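Local coordinates for erythropoietin (Homo sapiens, PDB 1EER), which is a hormone that binds and dimerises the erythropoietin receptor, activating JAK2 signalling and so regulating red-cell proliferation and differentiation, at residues 4-9 and 110-115; 10-15 and 151-156; 54-59 and 157-162. The protein carries 5 engineered substitutions. All blocks are in the same frame, centred on the assembly; numbering follows the deposited sequence.

Interaction 1: 4-9 and 110-115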
loop_
_atom_site.group_PDB
_atom_site.type_symbol
_atom_site.label_atom_id
_atom_site.label_comp_id
_atom_site.label_asym_id
_atom_site.label_seq_id
_atom_site.Cartn_x
_atom_site.Cartn_y
_atom_site.Cartn_z
ATOM N N ARG A 4 17.856 -4.556 1.168
ATOM C CA ARG A 4 17.018 -5.493 0.429
ATOM C C ARG A 4 15.502 -5.420 0.668
ATOM O O ARG A 4 15.010 -4.639 1.480
ATOM C CB ARG A 4 17.517 -6.927 0.655
ATOM C CG ARG A 4 19.020 -7.033 0.857
ATOM C CD ARG A 4 19.739 -7.605 -0.356
ATOM N NE ARG A 4 21.179 -7.362 -0.277
ATOM C CZ ARG A 4 22.066 -8.216 0.232
ATOM N NH1 ARG A 4 21.667 -9.389 0.712
ATOM N NH2 ARG A 4 23.357 -7.898 0.273
ATOM N N LEU A 5 14.797 -6.252 -0.096
ATOM C CA LEU A 5 13.344 -6.403 -0.128
ATOM C C LEU A 5 12.407 -5.495 0.665
ATOM O O LEU A 5 11.459 -4.967 0.095
ATOM C CB LEU A 5 12.988 -7.861 0.149
ATOM C CG LEU A 5 13.492 -8.825 -0.932
ATOM C CD1 LEU A 5 14.834 -9.393 -0.513
ATOM C CD2 LEU A 5 12.502 -9.938 -1.146
ATOM N N ILE A 6 12.627 -5.308 1.961
ATOM C CA ILE A 6 11.710 -4.449 2.709
ATOM C C ILE A 6 11.979 -2.975 2.458
ATOM O O ILE A 6 11.128 -2.128 2.721
ATOM C CB ILE A 6 11.745 -4.730 4.236
ATOM C CG1 ILE A 6 10.375 -4.405 4.837
ATOM C CG2 ILE A 6 12.843 -3.931 4.907
ATOM C CD1 ILE A 6 10.248 -4.735 6.317
ATOM N N CYS A 7 13.163 -2.680 1.933
ATOM C CA CYS A 7 13.539 -1.308 1.634
ATOM C C CYS A 7 12.902 -0.836 0.339
ATOM O O CYS A 7 13.103 0.302 -0.087
ATOM C CB CYS A 7 15.055 -1.190 1.559
ATOM S SG CYS A 7 15.775 -1.287 3.220
ATOM N N ASP A 8 12.142 -1.725 -0.291
ATOM C CA ASP A 8 11.449 -1.390 -1.520
ATOM C C ASP A 8 10.035 -1.041 -1.079
ATOM O O ASP A 8 9.239 -1.915 -0.732
ATOM C CB ASP A 8 11.443 -2.580 -2.476
ATOM C CG ASP A 8 10.729 -2.280 -3.782
ATOM O OD1 ASP A 8 9.701 -1.569 -3.770
ATOM O OD2 ASP A 8 11.194 -2.760 -4.834
ATOM N N SER A 9 9.745 0.254 -1.071
ATOM C CA SER A 9 8.445 0.750 -0.657
ATOM C C SER A 9 7.260 -0.100 -1.127
ATOM O O SER A 9 6.400 -0.478 -0.325
ATOM C CB SER A 9 8.269 2.188 -1.149
ATOM O OG SER A 9 8.690 3.101 -0.159
ATOM N N ARG A 110 13.646 -8.896 10.253
ATOM C CA ARG A 110 14.848 -9.510 10.789
ATOM C C ARG A 110 16.020 -9.255 9.867
ATOM O O ARG A 110 17.099 -8.895 10.310
ATOM C CB ARG A 110 14.635 -11.015 10.951
ATOM C CG ARG A 110 15.909 -11.796 11.185
ATOM C CD ARG A 110 15.600 -13.263 11.391
ATOM N NE ARG A 110 14.437 -13.441 12.250
ATOM C CZ ARG A 110 13.511 -14.370 12.061
ATOM N NH1 ARG A 110 13.617 -15.205 11.037
ATOM N NH2 ARG A 110 12.481 -14.461 12.888
ATOM N N ALA A 111 15.803 -9.455 8.577
ATOM C CA ALA A 111 16.855 -9.246 7.593
ATOM C C ALA A 111 17.313 -7.808 7.688
ATOM O O ALA A 111 18.461 -7.498 7.393
ATOM C CB ALA A 111 16.336 -9.543 6.202
ATOM N N LEU A 112 16.402 -6.938 8.108
ATOM C CA LEU A 112 16.694 -5.520 8.265
ATOM C C LEU A 112 17.538 -5.282 9.521
ATOM O O LEU A 112 18.084 -4.196 9.720
ATOM C CB LEU A 112 15.384 -4.729 8.358
ATOM C CG LEU A 112 15.220 -3.375 7.652
ATOM C CD1 LEU A 112 14.365 -2.495 8.526
ATOM C CD2 LEU A 112 16.566 -2.712 7.378
ATOM N N GLY A 113 17.636 -6.297 10.373
ATOM C CA GLY A 113 18.430 -6.174 11.583
ATOM C C GLY A 113 17.614 -5.825 12.803
ATOM O O GLY A 113 18.170 -5.629 13.885
ATOM N N ALA A 114 16.294 -5.767 12.621
ATOM C CA ALA A 114 15.345 -5.430 13.684
ATOM C C ALA A 114 15.396 -6.352 14.896
ATOM O O ALA A 114 15.404 -5.880 16.038
ATOM C CB ALA A 114 13.931 -5.407 13.122
ATOM N N GLN A 115 15.416 -7.660 14.655
ATOM C CA GLN A 115 15.460 -8.614 15.752
ATOM C C GLN A 115 16.774 -8.552 16.522
ATOM O O GLN A 115 16.789 -8.645 17.748
ATOM C CB GLN A 115 15.240 -10.035 15.245
ATOM C CG GLN A 115 15.208 -11.034 16.384
ATOM C CD GLN A 115 15.056 -12.448 15.912
ATOM O OE1 GLN A 115 15.710 -12.871 14.956
ATOM N NE2 GLN A 115 14.192 -13.195 16.577
#
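I6 and L112 carry the apolar part of this contact. Their side chains meet at about a right angle, and I6 CG2 lies 3.7 Å from L112 CG, with L112 CD1 a little farther off. A chi1 of -151° turns CG1 of I6 away from its backbone N and leaves the branch methyl CG2 to face the leucine. I6 also packs on L108 and L109, while L112 continues onto Y156 and A160 of helix 138-161. C7 adds a looser touch, its SG 4.5 Å from L112 CD2; this sulfur forms the disulfide with C161. In this four-helix-bundle cytokine the contact sets the lead-in to helix 9-25 against the break between helices 91-111 and 114-120. Polar bonds run within segments or outward. D8 is the N-cap of helix 9-25, with OD1 making a weak hydrogen bond to the N of R10 and OD2 one to a polar side chain of another protein chain. G113, first to leave helical angles, forms a Schellman motif with the last turn of helix 91-111 (phi 97°) and sits at the N-cap of helix 114-120. R110 NE makes a weak, bent hydrogen bond to Q115 OE1 (3.0 Å).

Interaction 2: 10-15 and 151-156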
loop_
_atom_site.group_PDB
_atom_site.type_symbol
_atom_site.label_atom_id
_atom_site.label_comp_id
_atom_site.label_asym_id
_atom_site.label_seq_id
_atom_site.Cartn_x
_atom_site.Cartn_y
_atom_site.Cartn_z
ATOM N N ARG A 10 7.219 -0.393 -2.425
ATOM C CA ARG A 10 6.134 -1.173 -3.018
ATOM C C ARG A 10 5.969 -2.536 -2.365
ATOM O O ARG A 10 4.852 -3.057 -2.264
ATOM C CB ARG A 10 6.376 -1.375 -4.520
ATOM C CG ARG A 10 6.520 -0.102 -5.352
ATOM C CD ARG A 10 6.216 1.162 -4.572
ATOM N NE ARG A 10 4.984 1.805 -5.013
ATOM C CZ ARG A 10 4.340 2.732 -4.310
ATOM N NH1 ARG A 10 4.814 3.123 -3.132
ATOM N NH2 ARG A 10 3.222 3.267 -4.783
ATOM N N VAL A 11 7.085 -3.118 -1.941
ATOM C CA VAL A 11 7.050 -4.420 -1.301
ATOM C C VAL A 11 6.347 -4.313 0.042
ATOM O O VAL A 11 5.436 -5.086 0.335
ATOM C CB VAL A 11 8.478 -4.989 -1.100
ATOM C CG1 VAL A 11 8.417 -6.349 -0.377
ATOM C CG2 VAL A 11 9.164 -5.133 -2.454
ATOM N N LEU A 12 6.756 -3.346 0.855
ATOM C CA LEU A 12 6.139 -3.172 2.160
ATOM C C LEU A 12 4.712 -2.660 2.022
ATOM O O LEU A 12 3.820 -3.058 2.772
ATOM C CB LEU A 12 6.965 -2.202 3.002
ATOM C CG LEU A 12 6.307 -1.702 4.289
ATOM C CD1 LEU A 12 5.735 -2.870 5.091
ATOM C CD2 LEU A 12 7.339 -0.945 5.098
ATOM N N GLU A 13 4.499 -1.787 1.043
ATOM C CA GLU A 13 3.189 -1.199 0.803
ATOM C C GLU A 13 2.082 -2.207 0.546
ATOM O O GLU A 13 0.923 -1.949 0.877
ATOM C CB GLU A 13 3.253 -0.227 -0.373
ATOM C CG GLU A 13 1.918 0.418 -0.693
ATOM C CD GLU A 13 2.064 1.791 -1.333
ATOM O OE1 GLU A 13 2.540 2.735 -0.656
ATOM O OE2 GLU A 13 1.695 1.924 -2.519
ATOM N N ARG A 14 2.425 -3.344 -0.060
ATOM C CA ARG A 14 1.426 -4.366 -0.345
ATOM C C ARG A 14 0.669 -4.722 0.925
ATOM O O ARG A 14 -0.558 -4.827 0.933
ATOM C CB ARG A 14 2.087 -5.622 -0.913
ATOM C CG ARG A 14 1.080 -6.679 -1.341
ATOM C CD ARG A 14 1.683 -8.076 -1.337
ATOM N NE ARG A 14 0.652 -9.094 -1.173
ATOM C CZ ARG A 14 0.898 -10.390 -1.019
ATOM N NH1 ARG A 14 2.147 -10.830 -1.010
ATOM N NH2 ARG A 14 -0.107 -11.243 -0.858
ATOM N N TYR A 15 1.411 -4.897 2.007
ATOM C CA TYR A 15 0.809 -5.264 3.280
ATOM C C TYR A 15 0.030 -4.116 3.923
ATOM O O TYR A 15 -1.042 -4.325 4.487
ATOM C CB TYR A 15 1.903 -5.791 4.212
ATOM C CG TYR A 15 2.668 -6.939 3.586
ATOM C CD1 TYR A 15 2.085 -8.205 3.463
ATOM C CD2 TYR A 15 3.955 -6.754 3.079
ATOM C CE1 TYR A 15 2.765 -9.257 2.850
ATOM C CE2 TYR A 15 4.645 -7.798 2.466
ATOM C CZ TYR A 15 4.044 -9.046 2.355
ATOM O OH TYR A 15 4.720 -10.082 1.752
ATOM N N GLY A 151 2.240 2.750 10.697
ATOM C CA GLY A 151 2.821 3.677 11.650
ATOM C C GLY A 151 4.284 3.471 11.993
ATOM O O GLY A 151 5.162 3.689 11.162
ATOM N N LYS A 152 4.554 3.049 13.225
ATOM C CA LYS A 152 5.926 2.854 13.656
ATOM C C LYS A 152 6.688 1.836 12.813
ATOM O O LYS A 152 7.902 1.952 12.657
ATOM C CB LYS A 152 5.972 2.473 15.140
ATOM C CG LYS A 152 5.422 1.110 15.468
ATOM C CD LYS A 152 5.546 0.842 16.951
ATOM C CE LYS A 152 4.413 1.507 17.719
ATOM N NZ LYS A 152 4.846 1.982 19.060
ATOM N N LEU A 153 5.993 0.842 12.267
ATOM C CA LEU A 153 6.686 -0.131 11.425
ATOM C C LEU A 153 7.233 0.607 10.206
ATOM O O LEU A 153 8.431 0.547 9.909
ATOM C CB LEU A 153 5.742 -1.244 10.970
ATOM C CG LEU A 153 6.494 -2.429 10.353
ATOM C CD1 LEU A 153 5.788 -3.717 10.709
ATOM C CD2 LEU A 153 6.582 -2.264 8.849
ATOM N N LYS A 154 6.353 1.318 9.511
ATOM C CA LYS A 154 6.764 2.076 8.338
ATOM C C LYS A 154 7.846 3.068 8.728
ATOM O O LYS A 154 8.863 3.180 8.041
ATOM C CB LYS A 154 5.568 2.815 7.720
ATOM C CG LYS A 154 5.912 3.632 6.484
ATOM C CD LYS A 154 6.769 2.847 5.481
ATOM C CE LYS A 154 6.480 3.264 4.033
ATOM N NZ LYS A 154 7.642 3.078 3.117
ATOM N N LEU A 155 7.633 3.776 9.838
ATOM C CA LEU A 155 8.599 4.764 10.315
ATOM C C LEU A 155 9.966 4.146 10.571
ATOM O O LEU A 155 10.989 4.672 10.126
ATOM C CB LEU A 155 8.096 5.440 11.594
ATOM C CG LEU A 155 6.984 6.484 11.420
ATOM C CD1 LEU A 155 6.597 7.038 12.786
ATOM C CD2 LEU A 155 7.437 7.605 10.489
ATOM N N TYR A 156 9.986 3.035 11.297
ATOM C CA TYR A 156 11.240 2.364 11.586
ATOM C C TYR A 156 11.917 1.926 10.273
ATOM O O TYR A 156 13.102 2.197 10.046
ATOM C CB TYR A 156 10.992 1.144 12.477
ATOM C CG TYR A 156 12.170 0.206 12.497
ATOM C CD1 TYR A 156 13.372 0.595 13.083
ATOM C CD2 TYR A 156 12.117 -1.034 11.861
ATOM C CE1 TYR A 156 14.495 -0.215 13.032
ATOM C CE2 TYR A 156 13.240 -1.851 11.806
ATOM C CZ TYR A 156 14.425 -1.429 12.392
ATOM O OH TYR A 156 15.558 -2.202 12.334
#
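L12 and K154 are the closest backbone pair, their CA atoms 8.1 Å apart, where helix 9-25 meets helix 138-161 running in the broadly opposite direction. Both segments are helical throughout, and 151-156 opens with a wider, pi-type turn at 151-153. These are the first and last helices of the four-helix bundle, antiparallel neighbours as in other members of this cytokine class.

L12 reaches across from helix 9-25, and both of its methyls are used. CD1 lies 3.9 Å from CD2 of L153, and L12 CD2 is almost as close to that same methyl, so one branch of L153 rests against the forked end of L12. The two leucine side chains slide past each other in opposite directions. L12 CD2 has a second neighbour, the CD methylene of K154, at 3.9 Å. The lysine leaves its helix with CG anti to the backbone N (chi1 -180°), then bends at chi2 (47°) and again at chi3, which brings its aliphatic part beside the leucine. Behind this layer L12 packs on L105 of helix 91-111 and L153 on L67 of helix 56-82, so the contact reaches into the bundle core. On the outer side R10 NH2 and E13 OE2 form a 3.0 Å salt bridge with the oxygen well out of the guanidinium plane, so it rests on charge alone; E13 and K154 also pack on another protein chain.

The helices are therefore joined here by methyl and methylene packing, without directional bonds. K154 NZ stays 6.4 Å from E13 OE1 and 6.9 Å from R10 NH1; neither is a contact, any electrostatic effect is probably modest, and what K154 contributes is its hydrocarbon chain.

Interaction 3: 54-59 and 157-162; sequences MEVGQQ and TGEACR
V56 and E159 come nearest along the backbone, their CA atoms 8.7 Å apart, and the pairing of Q59 with T157 one turn on (CA to CA 9.3 Å) shows that the start of helix 56-82 and the end of helix 138-161 run antiparallel. E159 is the residue that bridges the gap. Its chain sets out with CG anti to the backbone N (chi1 172°) and bends at chi2, placing the carboxylate by Q59 and the methylene by V56. V56 CG1 stands 4.3 Å from E159 CG, a loose apolar touch at an exposed edge. Q59 crosses E159 at about a right angle, with amide and carboxylate planes 61° apart. Q59 NE2 comes within 3.7 Å of E159 OE1, too far for a hydrogen bond, so the approach is polar but not a directed link. The other carboxylate oxygen, E159 OE2, has a long salt bridge to R162 NH1 at 4.0 Å, and the guanidinium group of R162 lays one face over E159 CA, which sits toward the rim of that face.

Deeper in the bundle, Q59 packs on Y156, one turn earlier on helix 138-161. From that same helix T157 reaches I6 in the N-terminal lead-in, while E55, before helix 56-82, packs on N121 just beyond helix 114-120.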
loop_
_atom_site.group_PDB
_atom_site.type_symbol
_atom_site.label_atom_id
_atom_site.label_comp_id
_atom_site.label_asym_id
_atom_site.label_seq_id
_atom_site.Cartn_x
_atom_site.Cartn_y
_atom_site.Cartn_z
ATOM N N MET A 54 14.308 9.682 20.585
ATOM C CA MET A 54 14.815 8.493 21.257
ATOM C C MET A 54 15.894 7.766 20.468
ATOM O O MET A 54 15.941 7.847 19.240
ATOM C CB MET A 54 13.671 7.528 21.588
ATOM C CG MET A 54 12.795 7.131 20.424
ATOM S SD MET A 54 11.737 5.734 20.859
ATOM C CE MET A 54 10.140 6.518 20.951
ATOM N N GLU A 55 16.776 7.076 21.188
ATOM C CA GLU A 55 17.844 6.309 20.557
ATOM C C GLU A 55 17.185 5.524 19.427
ATOM O O GLU A 55 16.159 4.879 19.638
ATOM C CB GLU A 55 18.468 5.347 21.574
ATOM C CG GLU A 55 19.895 4.922 21.249
ATOM C CD GLU A 55 20.329 3.702 22.036
ATOM O OE1 GLU A 55 19.662 3.377 23.045
ATOM O OE2 GLU A 55 21.337 3.070 21.652
ATOM N N VAL A 56 17.759 5.588 18.228
ATOM C CA VAL A 56 17.185 4.902 17.074
ATOM C C VAL A 56 17.003 3.411 17.314
ATOM O O VAL A 56 16.022 2.815 16.873
ATOM C CB VAL A 56 18.053 5.108 15.818
ATOM C CG1 VAL A 56 17.340 4.546 14.600
ATOM C CG2 VAL A 56 18.342 6.592 15.624
ATOM N N GLY A 57 17.950 2.815 18.025
ATOM C CA GLY A 57 17.864 1.396 18.322
ATOM C C GLY A 57 16.570 1.027 19.015
ATOM O O GLY A 57 16.077 -0.090 18.857
ATOM N N GLN A 58 16.021 1.964 19.787
ATOM C CA GLN A 58 14.765 1.750 20.498
ATOM C C GLN A 58 13.596 1.636 19.514
ATOM O O GLN A 58 12.558 1.043 19.829
ATOM C CB GLN A 58 14.514 2.894 21.494
ATOM C CG GLN A 58 13.194 2.787 22.273
ATOM C CD GLN A 58 13.058 1.486 23.055
ATOM O OE1 GLN A 58 14.058 0.869 23.449
ATOM N NE2 GLN A 58 11.816 1.058 23.280
ATOM N N GLN A 59 13.748 2.213 18.326
ATOM C CA GLN A 59 12.687 2.097 17.334
ATOM C C GLN A 59 12.598 0.595 17.007
ATOM O O GLN A 59 11.512 0.021 16.928
ATOM C CB GLN A 59 13.040 2.900 16.080
ATOM C CG GLN A 59 13.310 4.382 16.321
ATOM C CD GLN A 59 13.579 5.143 15.027
ATOM O OE1 GLN A 59 13.581 4.562 13.942
ATOM N NE2 GLN A 59 13.808 6.447 15.139
ATOM N N THR A 157 11.154 1.256 9.409
ATOM C CA THR A 157 11.682 0.776 8.134
ATOM C C THR A 157 12.255 1.897 7.261
ATOM O O THR A 157 13.277 1.715 6.607
ATOM C CB THR A 157 10.600 0.042 7.331
ATOM O OG1 THR A 157 10.269 -1.194 7.979
ATOM C CG2 THR A 157 11.098 -0.253 5.939
ATOM N N GLY A 158 11.593 3.050 7.253
ATOM C CA GLY A 158 12.065 4.170 6.460
ATOM C C GLY A 158 13.447 4.638 6.870
ATOM O O GLY A 158 14.319 4.840 6.027
ATOM N N GLU A 159 13.659 4.808 8.168
ATOM C CA GLU A 159 14.951 5.266 8.654
ATOM C C GLU A 159 16.055 4.226 8.516
ATOM O O GLU A 159 17.172 4.548 8.111
ATOM C CB GLU A 159 14.843 5.684 10.118
ATOM C CG GLU A 159 16.182 5.990 10.771
ATOM C CD GLU A 159 16.227 7.369 11.410
ATOM O OE1 GLU A 159 15.214 7.784 12.019
ATOM O OE2 GLU A 159 17.279 8.036 11.306
ATOM N N ALA A 160 15.737 2.980 8.855
ATOM C CA ALA A 160 16.714 1.898 8.822
ATOM C C ALA A 160 17.256 1.597 7.429
ATOM O O ALA A 160 18.397 1.177 7.274
ATOM C CB ALA A 160 16.104 0.637 9.443
ATOM N N CYS A 161 16.441 1.836 6.415
ATOM C CA CYS A 161 16.845 1.558 5.047
ATOM C C CYS A 161 17.921 2.501 4.540
ATOM O O CYS A 161 18.689 2.148 3.645
ATOM C CB CYS A 161 15.617 1.583 4.140
ATOM S SG CYS A 161 14.652 0.042 4.277
ATOM N N ARG A 162 17.979 3.700 5.111
ATOM C CA ARG A 162 18.999 4.667 4.723
ATOM C C ARG A 162 20.264 4.287 5.487
ATOM O O ARG A 162 20.607 4.917 6.487
ATOM C CB ARG A 162 18.565 6.086 5.100
ATOM C CG ARG A 162 17.238 6.519 4.501
ATOM C CD ARG A 162 16.964 7.991 4.788
ATOM N NE ARG A 162 15.802 8.186 5.654
ATOM C CZ ARG A 162 15.865 8.636 6.905
ATOM N NH1 ARG A 162 17.039 8.941 7.446
ATOM N NH2 ARG A 162 14.754 8.781 7.618
#

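In the fold
From the N terminus, residues 4-9 enter interaction 1, which closes a loop of 100 residues onto the turn after helix 91-111. Residues 10-15 follow at once and, through interaction 2, span 135 intervening residues to the last helix. Segment 54-59 leads into the second long helix and joins the end of that last helix in interaction 3. The three loops cross one another and none nests inside another. Interactions 2 and 3 use successive turns of helix 138-161, and the C7-C161 disulfide links interactions 1 and 3 covalently. Together they tie all four long helices of the bundle near the end where both chain termini lie.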